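Local coordinates for protein peroxiredoxin (Akkermansia muciniphila, PDB 6KHX) that reduces peroxides as a typical 2-Cys peroxiredoxin, a thiol peroxidase that uses a pair of cysteines drawn from two subunits, at the interface of chains A and B. Numbering follows the deposited sequence. Chains: chain A/B, Peroxiredoxin.

The interface of chains A and B. Residues chain A 158-159; chain B 150, 169, 172-173, 176, 183.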
ATOM      1  N   PRO A 158      39.796  -7.249 -18.985  1.00 31.31           N
ATOM      2  CA  PRO A 158      41.075  -7.495 -19.665  1.00 36.01           C
ATOM      3  C   PRO A 158      41.666  -6.300 -20.404  1.00 36.00           C
ATOM      4  O   PRO A 158      42.719  -6.456 -21.032  1.00 34.06           O
ATOM      5  CB  PRO A 158      40.734  -8.628 -20.651  1.00 34.08           C
ATOM      6  CG  PRO A 158      39.265  -8.611 -20.813  1.00 29.54           C
ATOM      7  CD  PRO A 158      38.655  -7.686 -19.810  1.00 32.47           C
ATOM      8  N   LEU A 159      41.057  -5.116 -20.346  1.00 32.31           N
ATOM      9  CA  LEU A 159      41.486  -3.974 -21.155  1.00 33.50           C
ATOM     10  C   LEU A 159      42.121  -2.908 -20.260  1.00 35.06           C
ATOM     11  O   LEU A 159      41.422  -2.105 -19.635  1.00 33.49           O
ATOM     12  CB  LEU A 159      40.308  -3.415 -21.949  1.00 30.06           C
ATOM     13  CG  LEU A 159      39.493  -4.455 -22.722  1.00 29.32           C
ATOM     14  CD1 LEU A 159      38.389  -3.806 -23.548  1.00 27.88           C
ATOM     15  CD2 LEU A 159      40.395  -5.289 -23.610  1.00 26.28           C
TER
ATOM     16  N   ARG B 150      32.031  -3.326 -23.999  1.00 29.84           N
ATOM     17  CA  ARG B 150      33.322  -3.662 -23.419  1.00 31.60           C
ATOM     18  C   ARG B 150      34.092  -2.454 -22.912  1.00 33.07           C
ATOM     19  O   ARG B 150      35.010  -2.621 -22.100  1.00 33.32           O
ATOM     20  CB  ARG B 150      34.190  -4.400 -24.447  1.00 28.06           C
ATOM     21  CG  ARG B 150      33.587  -5.705 -24.910  1.00 31.44           C
ATOM     22  CD  ARG B 150      33.528  -6.654 -23.734  1.00 30.96           C
ATOM     23  NE  ARG B 150      32.854  -7.901 -24.058  1.00 30.92           N
ATOM     24  CZ  ARG B 150      32.526  -8.813 -23.152  1.00 38.24           C
ATOM     25  NH1 ARG B 150      32.810  -8.598 -21.872  1.00 37.92           N
ATOM     26  NH2 ARG B 150      31.903  -9.929 -23.518  1.00 41.24           N
ATOM     27  N   VAL B 169      41.653   1.041 -27.767  1.00 31.43           N
ATOM     28  CA  VAL B 169      40.773   0.133 -27.043  1.00 31.76           C
ATOM     29  C   VAL B 169      40.228  -0.944 -27.979  1.00 33.00           C
ATOM     30  O   VAL B 169      40.089  -2.110 -27.588  1.00 29.07           O
ATOM     31  CB  VAL B 169      39.645   0.923 -26.352  1.00 34.77           C
ATOM     32  CG1 VAL B 169      38.715  -0.016 -25.630  1.00 33.23           C
ATOM     33  CG2 VAL B 169      40.228   1.913 -25.361  1.00 38.31           C
ATOM     34  N   ALA B 172      42.952  -3.457 -28.321  1.00 29.96           N
ATOM     35  CA  ALA B 172      43.078  -4.268 -27.115  1.00 32.31           C
ATOM     36  C   ALA B 172      41.973  -5.321 -27.036  1.00 35.61           C
ATOM     37  O   ALA B 172      42.238  -6.490 -26.720  1.00 36.99           O
ATOM     38  CB  ALA B 172      43.065  -3.375 -25.876  1.00 24.25           C
ATOM     39  N   LEU B 173      40.729  -4.930 -27.324  1.00 31.07           N
ATOM     40  CA  LEU B 173      39.635  -5.896 -27.283  1.00 34.89           C
ATOM     41  C   LEU B 173      39.869  -7.020 -28.285  1.00 37.25           C
ATOM     42  O   LEU B 173      39.716  -8.204 -27.956  1.00 33.43           O
ATOM     43  CB  LEU B 173      38.298  -5.208 -27.561  1.00 32.11           C
ATOM     44  CG  LEU B 173      37.144  -6.205 -27.745  1.00 32.18           C
ATOM     45  CD1 LEU B 173      36.909  -6.966 -26.459  1.00 26.09           C
ATOM     46  CD2 LEU B 173      35.855  -5.541 -28.221  1.00 34.23           C
ATOM     47  N   PHE B 176      42.671  -9.383 -27.114  1.00 40.58           N
ATOM     48  CA  PHE B 176      42.227 -10.316 -26.082  1.00 37.73           C
ATOM     49  C   PHE B 176      41.325 -11.391 -26.674  1.00 34.80           C
ATOM     50  O   PHE B 176      41.391 -12.560 -26.278  1.00 36.68           O
ATOM     51  CB  PHE B 176      41.500  -9.574 -24.957  1.00 34.37           C
ATOM     52  CG  PHE B 176      40.851 -10.493 -23.959  1.00 28.16           C
ATOM     53  CD1 PHE B 176      41.613 -11.153 -23.012  1.00 28.25           C
ATOM     54  CD2 PHE B 176      39.484 -10.710 -23.979  1.00 27.66           C
ATOM     55  CE1 PHE B 176      41.025 -12.004 -22.094  1.00 28.45           C
ATOM     56  CE2 PHE B 176      38.886 -11.565 -23.062  1.00 24.30           C
ATOM     57  CZ  PHE B 176      39.659 -12.213 -22.121  1.00 24.62           C
ATOM     58  N   CYS B 183      45.503  -7.143 -21.912  1.00 35.21           N
ATOM     59  CA  CYS B 183      46.331  -6.039 -22.380  1.00 37.36           C
ATOM     60  C   CYS B 183      46.688  -5.126 -21.221  1.00 40.26           C
ATOM     61  O   CYS B 183      45.782  -4.572 -20.577  1.00 42.19           O
ATOM     62  CB  CYS B 183      45.609  -5.260 -23.472  1.00 36.85           C
ATOM     63  SG  CYS B 183      45.299  -6.266 -24.942  1.00 41.53           S
TER
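A:Pro158 lies over one face of the B:Phe176 ring, and the two side chains cross at about a right angle. The evidence for a CH-pi contact is the position of A:Pro158 CB, 3.5 Å above the ring plane and displaced toward the rim. A:Pro158 CG continues the same contact on the other half of the ring, 3.7 Å from B:Phe176 CE2. The phenyl group is carried there with CG anti to its own backbone N (chi1 172°), leaving helix 163-179 toward the partner chain.

The second apolar contact is made by A:Leu159, whose forked tip faces the same helix. Its CD2 branch rests on two consecutive residues, 3.8 Å from B:Leu173 CA and 4.0 Å from B:Ala172 CB. Backbone polar atoms are met at van der Waals distance: CD2 also lies near B:Leu173 N, and CD1 meets the main-chain O of B:Arg150 at 3.9 Å rather than the guanidinium, with B:Val169 CG1 somewhat farther off.

Polar pairing is through the backbone: B:Cys183 N donates to A:Pro158 O at 3.0 Å. The bond is nearly straight, 164° at the hydrogen, and it accompanies a parallel beta bridge between A:Leu159 and B:Cys183.

Together these contacts anchor the loop of one subunit between the helix and C-terminal segment of the other. The two-fold axis gives each contact a twin with the chains exchanged, and together they probably help to hold the dimer and to position the C-terminal segment carrying B:Cys183, the resolving cysteine.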